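Local coordinates for lipopolysaccharide biosynthesis protein wbpB (PDB 3O9Z) that probably oxidises a sugar nucleotide with NAD in the biosynthesis of 2,3-diacetamido-2,3-dideoxy-D-mannuronic acid, a lipopolysaccharide sugar, with 2-oxoglutarate bound beside the cofactor, at residues A[131-145]-A[186-198]. Numbering follows the deposited sequence.
Sequences QLRVHPSLLALKERL and IHFFDLLAWLFGR. With NAD (nicotinamide-adenine-dinucleotide), chain E; AKG (2-oxoglutaric acid), chain F.
The indole of Trp194 is sandwiched between two cationic side chains: Lys142 meets it through its methylenes, Arg133 with its aliphatic chain and with NH1 over CD1. Arg133 lies over one face, CD standing 4.0 Å from the centroid of the five-membered ring of Trp194 in a CH-pi contact almost on the ring normal. Lys142 reaches the opposite face with CD, 3.9 Å from the centroid of the six-membered ring of Trp194. Leu139 CD2 touches the indole edge in plane. With CG anti to the backbone N, Trp194 extends from helix 186-196 into this slot.

Running back along the indole in the opposite direction, the extended Arg133 chain (CG to NE) grips Asp190 side-on in a salt bridge. Arg133 NE meets the syn lone pair of Asp190 OD2 at 2.8 Å along a nearly straight bond (172°), while NH2 bonds OD1, more bent and tilted from both planes. The guanidinium plane is tilted 25° from the indole, with Trp194 CB under one face. A leucine in place of Arg133 would probably leave the buried Asp190 carboxylate without its countercharge and the indole covered less fully on that face.

In this Gfo/Idh/MocA-type dehydrogenase, the segment 131-145 leaves the last parallel strand of the Rossmann sheet and leads toward the C-terminal alpha/beta domain, where helix 136-145 crosses helix 186-196 at -31°. At the active-site end, the Gln131 amide pairs with the nicotinamide carboxamide, OE1 accepting from NAD N7N (2.9 Å) and NE2 donating to NAD O7N. The imidazole of His187, nearly perpendicular to that amide, donates from NE2 to the keto oxygen O5 of 2-oxoglutarate (2.8 Å). Its ND1 shares a water with Leu132 N. At the far end, Leu195 CD2 presses tightly on Lys142 CB (3.4 Å), and Leu145 CD1 touches CE1 and CZ of Phe196.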
# COMPACT_ATOMS: atom_id res chain seq x y z
N GLN A 131 1.17 -27.33 -13.16
CA GLN A 131 0.50 -27.75 -14.38
C GLN A 131 1.37 -28.55 -15.32
O GLN A 131 0.83 -29.16 -16.23
CB GLN A 131 -0.13 -26.54 -15.09
CG GLN A 131 0.84 -25.64 -15.83
CD GLN A 131 1.16 -24.34 -15.11
OE1 GLN A 131 1.31 -23.29 -15.77
NE2 GLN A 131 1.19 -24.35 -13.78
N LEU A 132 2.70 -28.50 -15.19
CA LEU A 132 3.48 -29.37 -16.07
C LEU A 132 3.15 -30.86 -15.87
O LEU A 132 3.29 -31.66 -16.81
CB LEU A 132 4.98 -29.11 -15.92
CG LEU A 132 5.47 -27.74 -16.39
CD1 LEU A 132 7.00 -27.70 -16.32
CD2 LEU A 132 4.98 -27.49 -17.78
N ARG A 133 2.70 -31.22 -14.68
CA ARG A 133 2.36 -32.64 -14.44
C ARG A 133 1.08 -33.08 -15.14
O ARG A 133 0.77 -34.28 -15.16
CB ARG A 133 2.27 -32.95 -12.94
CG ARG A 133 3.56 -32.71 -12.20
CD ARG A 133 3.44 -33.25 -10.79
NE ARG A 133 4.62 -33.03 -9.98
CZ ARG A 133 4.99 -33.84 -9.00
NH1 ARG A 133 4.28 -34.94 -8.74
NH2 ARG A 133 6.05 -33.56 -8.26
N VAL A 134 0.33 -32.14 -15.70
CA VAL A 134 -0.81 -32.50 -16.54
C VAL A 134 -0.61 -32.11 -18.01
O VAL A 134 -1.51 -32.20 -18.84
CB VAL A 134 -2.15 -31.95 -15.95
CG1 VAL A 134 -2.31 -32.47 -14.53
CG2 VAL A 134 -2.17 -30.40 -15.96
N HIS A 135 0.59 -31.64 -18.35
CA HIS A 135 0.85 -31.31 -19.74
C HIS A 135 0.92 -32.57 -20.59
O HIS A 135 1.71 -33.45 -20.29
CB HIS A 135 2.17 -30.56 -19.84
CG HIS A 135 2.39 -29.91 -21.17
ND1 HIS A 135 2.51 -30.62 -22.35
CD2 HIS A 135 2.48 -28.60 -21.52
CE1 HIS A 135 2.69 -29.78 -23.35
NE2 HIS A 135 2.67 -28.55 -22.88
N PRO A 136 0.07 -32.69 -21.62
CA PRO A 136 0.02 -33.95 -22.36
C PRO A 136 1.35 -34.42 -22.95
O PRO A 136 1.59 -35.63 -22.99
CB PRO A 136 -0.98 -33.67 -23.49
CG PRO A 136 -1.87 -32.62 -22.89
CD PRO A 136 -0.95 -31.74 -22.09
N SER A 137 2.22 -33.50 -23.37
CA SER A 137 3.50 -33.91 -23.96
C SER A 137 4.43 -34.49 -22.90
O SER A 137 5.26 -35.35 -23.16
CB SER A 137 4.20 -32.71 -24.60
OG SER A 137 3.53 -32.33 -25.79
N LEU A 138 4.30 -33.94 -21.70
CA LEU A 138 5.17 -34.36 -20.61
C LEU A 138 4.64 -35.63 -19.93
O LEU A 138 5.42 -36.49 -19.52
CB LEU A 138 5.37 -33.19 -19.62
CG LEU A 138 6.00 -31.95 -20.28
CD1 LEU A 138 6.09 -30.88 -19.21
CD2 LEU A 138 7.42 -32.36 -20.77
N LEU A 139 3.32 -35.81 -19.87
CA LEU A 139 2.77 -37.11 -19.49
C LEU A 139 3.23 -38.19 -20.47
O LEU A 139 3.55 -39.30 -20.05
CB LEU A 139 1.26 -37.04 -19.41
CG LEU A 139 0.62 -36.38 -18.19
CD1 LEU A 139 -0.83 -35.99 -18.49
CD2 LEU A 139 0.72 -37.31 -16.99
N ALA A 140 3.24 -37.88 -21.76
CA ALA A 140 3.66 -38.84 -22.79
C ALA A 140 5.15 -39.19 -22.60
O ALA A 140 5.55 -40.37 -22.66
CB ALA A 140 3.38 -38.27 -24.18
N LEU A 141 5.97 -38.17 -22.37
CA LEU A 141 7.39 -38.37 -22.08
C LEU A 141 7.61 -39.28 -20.88
O LEU A 141 8.47 -40.19 -20.92
CB LEU A 141 8.07 -37.02 -21.87
CG LEU A 141 9.54 -37.03 -21.45
CD1 LEU A 141 10.38 -37.82 -22.47
CD2 LEU A 141 10.03 -35.57 -21.42
N LYS A 142 6.87 -39.05 -19.80
CA LYS A 142 7.03 -39.84 -18.60
C LYS A 142 6.71 -41.31 -18.87
O LYS A 142 7.39 -42.20 -18.37
CB LYS A 142 6.20 -39.27 -17.46
CG LYS A 142 6.33 -40.09 -16.20
CD LYS A 142 5.54 -39.54 -15.03
CE LYS A 142 6.08 -40.07 -13.72
NZ LYS A 142 5.47 -41.40 -13.46
N GLU A 143 5.71 -41.56 -19.70
CA GLU A 143 5.38 -42.94 -20.02
C GLU A 143 6.51 -43.61 -20.79
O GLU A 143 6.86 -44.75 -20.49
CB GLU A 143 4.07 -43.00 -20.81
CG GLU A 143 2.89 -42.70 -19.93
CD GLU A 143 2.94 -43.52 -18.65
OE1 GLU A 143 2.72 -44.75 -18.76
OE2 GLU A 143 3.22 -42.95 -17.57
N ARG A 144 7.07 -42.90 -21.76
CA ARG A 144 8.14 -43.46 -22.57
C ARG A 144 9.37 -43.76 -21.71
O ARG A 144 10.06 -44.76 -21.95
CB ARG A 144 8.55 -42.53 -23.72
CG ARG A 144 7.50 -42.32 -24.81
CD ARG A 144 8.08 -41.60 -26.02
NE ARG A 144 8.64 -40.28 -25.73
CZ ARG A 144 7.94 -39.15 -25.72
NH1 ARG A 144 6.63 -39.20 -25.91
NH2 ARG A 144 8.52 -37.99 -25.47
N LEU A 145 9.64 -42.91 -20.73
CA LEU A 145 10.80 -43.11 -19.85
C LEU A 145 10.66 -44.33 -18.94
O LEU A 145 11.65 -44.98 -18.61
CB LEU A 145 11.03 -41.85 -18.99
CG LEU A 145 11.63 -40.70 -19.80
CD1 LEU A 145 11.41 -39.38 -19.05
CD2 LEU A 145 13.11 -40.92 -20.07
N ILE A 186 10.83 -23.43 -10.12
CA ILE A 186 10.17 -24.57 -9.46
C ILE A 186 9.45 -25.46 -10.45
O ILE A 186 9.34 -26.68 -10.25
CB ILE A 186 9.23 -24.07 -8.36
CG1 ILE A 186 8.81 -25.26 -7.46
CG2 ILE A 186 7.99 -23.33 -8.91
CD1 ILE A 186 9.90 -25.62 -6.50
N HIS A 187 8.92 -24.90 -11.54
CA HIS A 187 8.24 -25.68 -12.55
C HIS A 187 9.15 -26.79 -13.04
O HIS A 187 8.69 -27.94 -13.13
CB HIS A 187 7.85 -24.79 -13.73
CG HIS A 187 6.60 -23.99 -13.53
ND1 HIS A 187 5.35 -24.56 -13.43
CD2 HIS A 187 6.42 -22.65 -13.46
CE1 HIS A 187 4.45 -23.60 -13.30
NE2 HIS A 187 5.08 -22.44 -13.29
N PHE A 188 10.35 -26.44 -13.44
CA PHE A 188 11.20 -27.48 -14.00
C PHE A 188 11.90 -28.32 -12.93
O PHE A 188 12.13 -29.51 -13.22
CB PHE A 188 12.14 -26.96 -15.11
CG PHE A 188 13.33 -26.18 -14.65
CD1 PHE A 188 13.34 -24.80 -14.75
CD2 PHE A 188 14.47 -26.82 -14.17
CE1 PHE A 188 14.41 -24.07 -14.33
CE2 PHE A 188 15.55 -26.09 -13.75
CZ PHE A 188 15.50 -24.71 -13.83
N PHE A 189 12.25 -27.77 -11.77
CA PHE A 189 12.80 -28.62 -10.70
C PHE A 189 11.75 -29.68 -10.38
O PHE A 189 12.08 -30.87 -10.16
CB PHE A 189 13.34 -27.85 -9.49
CG PHE A 189 14.55 -27.03 -9.83
CD1 PHE A 189 15.73 -27.63 -10.24
CD2 PHE A 189 14.51 -25.65 -9.74
CE1 PHE A 189 16.83 -26.86 -10.57
CE2 PHE A 189 15.62 -24.90 -10.02
CZ PHE A 189 16.76 -25.48 -10.48
N ASP A 190 10.48 -29.28 -10.32
CA ASP A 190 9.42 -30.23 -10.05
C ASP A 190 9.21 -31.24 -11.17
O ASP A 190 9.04 -32.45 -10.90
CB ASP A 190 8.13 -29.48 -9.69
CG ASP A 190 7.04 -30.44 -9.34
OD1 ASP A 190 7.04 -30.89 -8.16
OD2 ASP A 190 6.27 -30.78 -10.27
N LEU A 191 9.27 -30.79 -12.42
CA LEU A 191 9.19 -31.69 -13.57
C LEU A 191 10.28 -32.75 -13.47
O LEU A 191 10.01 -33.96 -13.64
CB LEU A 191 9.36 -30.89 -14.88
CG LEU A 191 9.50 -31.72 -16.16
CD1 LEU A 191 8.26 -32.59 -16.41
CD2 LEU A 191 9.79 -30.79 -17.35
N LEU A 192 11.49 -32.31 -13.18
CA LEU A 192 12.62 -33.24 -13.12
C LEU A 192 12.51 -34.20 -11.95
O LEU A 192 12.86 -35.37 -12.11
CB LEU A 192 13.93 -32.47 -13.01
CG LEU A 192 14.26 -31.65 -14.26
CD1 LEU A 192 15.41 -30.67 -13.96
CD2 LEU A 192 14.56 -32.50 -15.54
N ALA A 193 12.02 -33.75 -10.79
CA ALA A 193 11.83 -34.63 -9.65
C ALA A 193 10.76 -35.67 -9.97
O ALA A 193 10.87 -36.86 -9.61
CB ALA A 193 11.47 -33.81 -8.37
N TRP A 194 9.67 -35.22 -10.58
CA TRP A 194 8.58 -36.12 -10.99
C TRP A 194 9.06 -37.20 -11.97
O TRP A 194 8.72 -38.39 -11.80
CB TRP A 194 7.49 -35.25 -11.63
CG TRP A 194 6.27 -35.94 -12.15
CD1 TRP A 194 5.40 -36.71 -11.43
CD2 TRP A 194 5.70 -35.76 -13.45
NE1 TRP A 194 4.34 -37.07 -12.25
CE2 TRP A 194 4.49 -36.46 -13.48
CE3 TRP A 194 6.08 -35.03 -14.58
CZ2 TRP A 194 3.68 -36.52 -14.62
CZ3 TRP A 194 5.27 -35.07 -15.72
CH2 TRP A 194 4.09 -35.82 -15.72
N LEU A 195 9.87 -36.83 -12.96
CA LEU A 195 10.38 -37.80 -13.92
C LEU A 195 11.51 -38.66 -13.37
O LEU A 195 11.56 -39.86 -13.68
CB LEU A 195 10.88 -37.08 -15.17
CG LEU A 195 9.84 -36.27 -15.95
CD1 LEU A 195 10.56 -35.51 -17.08
CD2 LEU A 195 8.77 -37.21 -16.53
N PHE A 196 12.39 -38.07 -12.58
CA PHE A 196 13.71 -38.66 -12.33
C PHE A 196 14.08 -38.84 -10.86
O PHE A 196 15.17 -39.32 -10.54
CB PHE A 196 14.82 -37.87 -13.03
CG PHE A 196 14.63 -37.72 -14.51
CD1 PHE A 196 14.55 -38.84 -15.33
CD2 PHE A 196 14.55 -36.47 -15.09
CE1 PHE A 196 14.41 -38.71 -16.71
CE2 PHE A 196 14.42 -36.31 -16.45
CZ PHE A 196 14.33 -37.43 -17.28
N GLY A 197 13.20 -38.44 -9.95
CA GLY A 197 13.50 -38.63 -8.54
C GLY A 197 14.34 -37.62 -7.80
O GLY A 197 14.42 -36.46 -8.18
N ARG A 198 14.96 -38.06 -6.71
CA ARG A 198 15.56 -37.17 -5.74
C ARG A 198 16.93 -36.72 -6.26
O ARG A 198 17.65 -37.50 -6.92
CB ARG A 198 15.77 -37.93 -4.42
CG ARG A 198 16.31 -37.08 -3.26
CD ARG A 198 16.72 -37.94 -2.03
NE ARG A 198 17.25 -37.11 -0.96
CZ ARG A 198 16.50 -36.53 -0.02
NH1 ARG A 198 15.19 -36.70 -0.02
NH2 ARG A 198 17.07 -35.79 0.92
PA NAD E . 0.69 -10.68 -8.98
O1A NAD E . 0.11 -10.34 -10.30
O2A NAD E . 1.76 -9.80 -8.31
O5B NAD E . -0.60 -10.78 -8.08
C5B NAD E . -0.36 -11.01 -6.72
C4B NAD E . -1.64 -10.64 -5.94
O4B NAD E . -1.53 -11.03 -4.55
C3B NAD E . -1.77 -9.09 -5.92
O3B NAD E . -3.05 -8.66 -6.43
C2B NAD E . -1.53 -8.70 -4.45
O2B NAD E . -2.25 -7.53 -4.01
C1B NAD E . -2.13 -9.97 -3.79
N9A NAD E . -1.69 -10.08 -2.37
C8A NAD E . -0.66 -9.56 -1.66
N7A NAD E . -0.73 -9.93 -0.38
C5A NAD E . -1.89 -10.65 -0.23
C6A NAD E . -2.55 -11.30 0.88
N6A NAD E . -2.03 -11.20 2.14
N1A NAD E . -3.67 -11.92 0.52
C2A NAD E . -4.25 -12.05 -0.66
N3A NAD E . -3.66 -11.43 -1.71
C4A NAD E . -2.51 -10.79 -1.48
O3 NAD E . 1.30 -12.16 -9.06
PN NAD E . 0.87 -13.42 -9.87
O1N NAD E . 1.75 -13.53 -11.11
O2N NAD E . -0.63 -13.46 -10.02
O5D NAD E . 1.42 -14.62 -8.97
C5D NAD E . 0.52 -15.04 -7.97
C4D NAD E . 0.97 -16.45 -7.56
O4D NAD E . 0.68 -17.29 -8.70
C3D NAD E . 2.45 -16.62 -7.22
O3D NAD E . 2.52 -17.70 -6.23
C2D NAD E . 3.01 -17.17 -8.54
O2D NAD E . 4.14 -18.00 -8.35
C1D NAD E . 1.86 -17.96 -9.18
N1N NAD E . 1.93 -18.01 -10.64
C2N NAD E . 1.79 -19.16 -11.25
C3N NAD E . 1.82 -19.34 -12.62
C7N NAD E . 1.73 -20.72 -13.12
O7N NAD E . 1.20 -21.63 -12.44
N7N NAD E . 2.12 -20.88 -14.37
C4N NAD E . 1.98 -18.18 -13.40
C5N NAD E . 2.03 -16.96 -12.73
C6N NAD E . 1.99 -16.87 -11.34
C1 AKG F . 5.34 -17.41 -13.05
O1 AKG F . 5.50 -16.39 -13.77
O2 AKG F . 5.27 -17.33 -11.82
C2 AKG F . 5.10 -18.72 -13.61
O5 AKG F . 4.94 -19.67 -12.84
C3 AKG F . 5.09 -18.93 -15.10
C4 AKG F . 6.49 -19.37 -15.52
C5 AKG F . 6.68 -19.45 -17.02
O3 AKG F . 6.28 -18.50 -17.74
O4 AKG F . 7.21 -20.44 -17.52
O HOH W 1 4.30 -27.28 -13.06